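HTH-type transcriptional regulator AscG (Escherichia coli, PDB 3BRQ) represses the asc operon of Escherichia coli as a sequence-specific DNA-binding transcription factor of the LacI family. Local coordinates at residues Ile142-Gly147 / Ala203-Asn208; Pro184-Glu189 / Asp209-Gly214. One frame throughout, in Å; residues are numbered along the deposited sequence.

Interaction 1: Ile142-Gly147 / Ala203-Asn208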
loop_
_atom_site.group_PDB
_atom_site.type_symbol
_atom_site.label_atom_id
_atom_site.label_comp_id
_atom_site.label_asym_id
_atom_site.label_seq_id
_atom_site.Cartn_x
_atom_site.Cartn_y
_atom_site.Cartn_z
ATOM N N ILE B 142 29.749 -3.362 1.676
ATOM C CA ILE B 142 28.308 -3.286 1.793
ATOM C C ILE B 142 27.753 -2.607 0.528
ATOM O O ILE B 142 28.170 -1.485 0.218
ATOM C CB ILE B 142 27.888 -2.453 3.078
ATOM C CG1 ILE B 142 28.540 -3.038 4.354
ATOM C CG2 ILE B 142 26.386 -2.355 3.158
ATOM C CD1 ILE B 142 28.358 -2.176 5.648
ATOM N N ALA B 143 26.848 -3.295 -0.171
ATOM C CA ALA B 143 26.090 -2.722 -1.290
ATOM C C ALA B 143 24.900 -1.866 -0.830
ATOM O O ALA B 143 24.381 -2.044 0.259
ATOM C CB ALA B 143 25.630 -3.837 -2.243
ATOM N N PHE B 144 24.466 -0.922 -1.647
ATOM C CA PHE B 144 23.363 -0.077 -1.312
ATOM C C PHE B 144 22.475 0.127 -2.562
ATOM O O PHE B 144 22.951 0.505 -3.637
ATOM C CB PHE B 144 23.844 1.281 -0.786
ATOM C CG PHE B 144 22.761 2.105 -0.163
ATOM C CD1 PHE B 144 22.406 1.938 1.210
ATOM C CD2 PHE B 144 22.090 3.078 -0.930
ATOM C CE1 PHE B 144 21.374 2.738 1.784
ATOM C CE2 PHE B 144 21.088 3.893 -0.356
ATOM C CZ PHE B 144 20.742 3.738 1.016
ATOM N N LEU B 145 21.191 -0.201 -2.398
ATOM C CA LEU B 145 20.164 0.117 -3.373
ATOM C C LEU B 145 19.352 1.370 -3.014
ATOM O O LEU B 145 18.599 1.385 -2.037
ATOM C CB LEU B 145 19.193 -1.058 -3.502
ATOM C CG LEU B 145 19.388 -2.164 -4.544
ATOM C CD1 LEU B 145 20.784 -2.620 -4.573
ATOM C CD2 LEU B 145 18.441 -3.347 -4.235
ATOM N N THR B 146 19.472 2.405 -3.833
ATOM C CA THR B 146 18.734 3.646 -3.597
ATOM C C THR B 146 17.304 3.614 -4.058
ATOM O O THR B 146 16.888 2.746 -4.840
ATOM C CB THR B 146 19.458 4.894 -4.252
ATOM O OG1 THR B 146 19.078 5.007 -5.635
ATOM C CG2 THR B 146 20.942 4.665 -4.226
ATOM N N GLY B 147 16.515 4.525 -3.517
ATOM C CA GLY B 147 15.184 4.789 -4.076
ATOM C C GLY B 147 15.291 5.846 -5.141
ATOM O O GLY B 147 16.432 6.232 -5.530
ATOM N N ALA B 203 27.020 -7.806 2.314
ATOM C CA ALA B 203 25.732 -7.353 2.800
ATOM C C ALA B 203 25.156 -6.350 1.804
ATOM O O ALA B 203 25.915 -5.666 1.129
ATOM C CB ALA B 203 25.870 -6.720 4.231
ATOM N N LEU B 204 23.826 -6.298 1.717
ATOM C CA LEU B 204 23.118 -5.359 0.844
ATOM C C LEU B 204 22.058 -4.606 1.659
ATOM O O LEU B 204 21.185 -5.238 2.323
ATOM C CB LEU B 204 22.411 -6.101 -0.328
ATOM C CG LEU B 204 21.456 -5.129 -1.069
ATOM C CD1 LEU B 204 22.027 -4.714 -2.361
ATOM C CD2 LEU B 204 20.071 -5.725 -1.278
ATOM N N VAL B 205 22.100 -3.270 1.585
ATOM C CA VAL B 205 21.060 -2.427 2.236
ATOM C C VAL B 205 20.178 -1.903 1.117
ATOM O O VAL B 205 20.688 -1.198 0.238
ATOM C CB VAL B 205 21.694 -1.263 3.046
ATOM C CG1 VAL B 205 20.619 -0.355 3.652
ATOM C CG2 VAL B 205 22.583 -1.842 4.178
ATOM N N ALA B 206 18.885 -2.317 1.095
ATOM C CA ALA B 206 17.907 -1.805 0.119
ATOM C C ALA B 206 17.112 -0.713 0.789
ATOM O O ALA B 206 16.691 -0.878 1.917
ATOM C CB ALA B 206 16.934 -2.911 -0.343
ATOM N N SER B 207 16.840 0.374 0.058
ATOM C CA SER B 207 16.162 1.520 0.623
ATOM C C SER B 207 14.677 1.285 0.886
ATOM O O SER B 207 14.064 2.111 1.561
ATOM C CB SER B 207 16.432 2.794 -0.202
ATOM O OG SER B 207 17.786 3.200 -0.025
ATOM N N ASN B 208 14.084 0.157 0.428
ATOM C CA ASN B 208 12.776 -0.187 0.976
ATOM C C ASN B 208 12.577 -1.721 0.927
ATOM O O ASN B 208 13.356 -2.456 0.323
ATOM C CB ASN B 208 11.625 0.568 0.262
ATOM C CG ASN B 208 11.355 0.062 -1.186
ATOM O OD1 ASN B 208 12.221 -0.488 -1.833
ATOM N ND2 ASN B 208 10.148 0.316 -1.695
HETATM O O HOH W 1 18.298 5.587 -1.018
#
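Phe-144 and Val-205 lie side by side as a bridge pair of strands 142-145 and 203-206, in the parallel core of the sheet of the periplasmic-binding-protein-like domain; their side chains meet obliquely, CE1 of Phe-144 lying 3.7 Å from CG1 of Val-205. CG of Phe-144 is anti to the backbone N (chi1 -168°), and the far end of the ring comes nearer the 203-208 segment, with CZ 3.2 Å from Ser-207 OG. That hydroxyl donates to Leu-145 O at 2.8 Å, and Ser-207 N binds the same carbonyl in its plane, so one buried oxygen takes two donors from the same residue. A water takes the Gly-147 N-H and donates to Ser-207 OG. An alanine in place of Phe-144 would probably leave Val-205 CG1 and Ser-207 OG without their ring neighbour and Tyr-161 without its stacking partner. On the same sheet face, Ile-142 CG2 touches Val-205 CG2 at 4.0 Å. On the opposite face, with Ala-143, Leu-145 CD1 and Leu-204 CD1 press together at 3.3 Å, tighter than usual for carbons. The backbone ladder Ala-143 N to Ala-203 O, Val-205 N to Ala-143 O and Leu-145 N to Val-205 O sets this register. Helix 123-136 packs against Ile-142 and Val-205, whereas helices 184-197 and 209-221 cover the leucine face; strands 177-178 and 231-235 flank the pair.

Interaction 2: Pro184-Glu189 / Asp209-Gly214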
loop_
_atom_site.group_PDB
_atom_site.type_symbol
_atom_site.label_atom_id
_atom_site.label_comp_id
_atom_site.label_asym_id
_atom_site.label_seq_id
_atom_site.Cartn_x
_atom_site.Cartn_y
_atom_site.Cartn_z
ATOM N N PRO B 184 9.933 -3.822 -6.672
ATOM C CA PRO B 184 10.609 -5.121 -6.594
ATOM C C PRO B 184 11.491 -5.383 -7.821
ATOM O O PRO B 184 12.702 -5.769 -7.634
ATOM C CB PRO B 184 9.446 -6.147 -6.536
ATOM C CG PRO B 184 8.276 -5.383 -5.957
ATOM C CD PRO B 184 8.467 -3.944 -6.502
ATOM N N ALA B 185 10.962 -5.088 -9.037
ATOM C CA ALA B 185 11.775 -5.266 -10.259
ATOM C C ALA B 185 13.092 -4.486 -10.194
ATOM O O ALA B 185 14.130 -4.956 -10.669
ATOM C CB ALA B 185 11.044 -4.797 -11.455
ATOM N N SER B 186 13.027 -3.278 -9.670
ATOM C CA SER B 186 14.211 -2.438 -9.659
ATOM C C SER B 186 15.182 -3.041 -8.646
ATOM O O SER B 186 16.406 -2.841 -8.748
ATOM C CB SER B 186 13.872 -0.963 -9.327
ATOM O OG SER B 186 13.296 -0.886 -8.037
ATOM N N GLY B 187 14.653 -3.747 -7.648
ATOM C CA GLY B 187 15.505 -4.458 -6.682
ATOM C C GLY B 187 16.251 -5.619 -7.333
ATOM O O GLY B 187 17.471 -5.797 -7.158
ATOM N N ALA B 188 15.512 -6.447 -8.077
ATOM C CA ALA B 188 16.107 -7.619 -8.713
ATOM C C ALA B 188 17.174 -7.151 -9.743
ATOM O O ALA B 188 18.260 -7.743 -9.872
ATOM C CB ALA B 188 14.995 -8.464 -9.404
ATOM N N GLU B 189 16.839 -6.102 -10.476
ATOM C CA GLU B 189 17.680 -5.607 -11.578
ATOM C C GLU B 189 18.910 -4.927 -11.010
ATOM O O GLU B 189 19.978 -4.932 -11.643
ATOM C CB GLU B 189 16.860 -4.605 -12.423
ATOM C CG GLU B 189 15.952 -5.279 -13.464
ATOM C CD GLU B 189 14.746 -4.431 -13.957
ATOM O OE1 GLU B 189 14.817 -3.196 -13.983
ATOM O OE2 GLU B 189 13.674 -5.023 -14.309
ATOM N N ASP B 209 11.524 -2.220 1.547
ATOM C CA ASP B 209 11.427 -3.682 1.606
ATOM C C ASP B 209 11.184 -4.216 0.246
ATOM O O ASP B 209 11.737 -5.239 -0.075
ATOM C CB ASP B 209 10.349 -4.150 2.583
ATOM C CG ASP B 209 10.765 -3.950 4.031
ATOM O OD1 ASP B 209 11.959 -3.632 4.286
ATOM O OD2 ASP B 209 9.868 -4.127 4.908
ATOM N N ASP B 210 10.390 -3.536 -0.577
ATOM C CA ASP B 210 10.092 -4.059 -1.954
ATOM C C ASP B 210 11.320 -4.359 -2.778
ATOM O O ASP B 210 11.417 -5.406 -3.374
ATOM C CB ASP B 210 9.154 -3.152 -2.737
ATOM C CG ASP B 210 7.686 -3.298 -2.247
ATOM O OD1 ASP B 210 7.440 -4.133 -1.378
ATOM O OD2 ASP B 210 6.787 -2.599 -2.722
HETATM N N MSE B 211 12.269 -3.417 -2.832
HETATM C CA MSE B 211 13.506 -3.679 -3.479
HETATM C C MSE B 211 14.323 -4.769 -2.795
HETATM O O MSE B 211 14.975 -5.542 -3.500
HETATM C CB MSE B 211 14.319 -2.365 -3.598
HETATM C CG MSE B 211 13.634 -1.327 -4.580
HETATM SE SE MSE B 211 14.959 0.127 -4.825
HETATM C CE MSE B 211 16.306 -0.775 -5.711
ATOM N N ALA B 212 14.311 -4.859 -1.458
ATOM C CA ALA B 212 15.094 -5.876 -0.748
ATOM C C ALA B 212 14.506 -7.244 -1.164
ATOM O O ALA B 212 15.236 -8.196 -1.329
ATOM C CB ALA B 212 14.997 -5.700 0.757
ATOM N N ILE B 213 13.203 -7.321 -1.326
ATOM C CA ILE B 213 12.605 -8.630 -1.718
ATOM C C ILE B 213 12.969 -8.966 -3.179
ATOM O O ILE B 213 13.361 -10.104 -3.488
ATOM C CB ILE B 213 11.088 -8.661 -1.498
ATOM C CG1 ILE B 213 10.753 -8.649 0.001
ATOM C CG2 ILE B 213 10.439 -9.947 -2.153
ATOM C CD1 ILE B 213 9.302 -8.144 0.350
ATOM N N GLY B 214 12.933 -7.963 -4.055
ATOM C CA GLY B 214 13.356 -8.220 -5.413
ATOM C C GLY B 214 14.770 -8.720 -5.395
ATOM O O GLY B 214 15.148 -9.626 -6.170
#
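Asp-210 and Pro-184 begin a close helix-helix crossing within the periplasmic-binding-protein-like fold, where helices 184-197 and 209-221, joined through strand 203-206, lie on one face of the mostly parallel sheet. Their short segments approach to 6.4 Å at a crossing angle of -46°, and CA-H...O contacts run in both directions between them. Asp-210 sets its CB beside the proline ring, 3.9 Å from Pro-184 CD, the two side chains pointing the same way; its carbonyl O takes the Pro-184 CA-H. Ile-240 and Tyr-243 of the second subunit pack on Asp-210 and Pro-184 respectively, which places this end of the crossing at the dimer contact. Met-211, a selenomethionine here, contributes both backbone and side chain. Its O lies 3.4 Å from Gly-187 CA, and a CB on that glycine would run into this oxygen. CG of Met-211, anti to its own carbonyl carbon (chi1 -67°), lies 3.5 Å from Ser-186 OG; a bend at chi3 then leaves CE 3.7 Å from Ser-186 O. The hydroxyl itself is held by Thr-183 O. One turn on, Gly-214 meets Gly-187 backbone to backbone, their C atoms 3.9 Å apart. Gly-214 O accepts a bent CA-H...O contact from Ala-188 CA and also touches Ala-188 CB at 3.4 Å, while Gly-214 CA directs its C-H almost straight at Pro-184 O, at 3.4 Å and 166°.

Interactions 1 and 2 are successive layers of one domain, their centres about 10 Å apart: the first lies within the central sheet, the second between two helices that cover it. Strand 203-206 links them, since it follows helix 184-197 and leads into helix 209-221; Asn-208, at the helix N-cap, binds Met-211 N through OD1. Every touching residue of interaction 1 is buried, whereas interaction 2 is largely buried but reaches the second subunit at one side. Conventional backbone hydrogen bonds carry the strand pair, but none crosses between the helices, which meet through close glycine backbones, CA-H...O contacts and a few side chains. The layers meet where Leu-145 CG lies 3.6 Å from Met-211 CE.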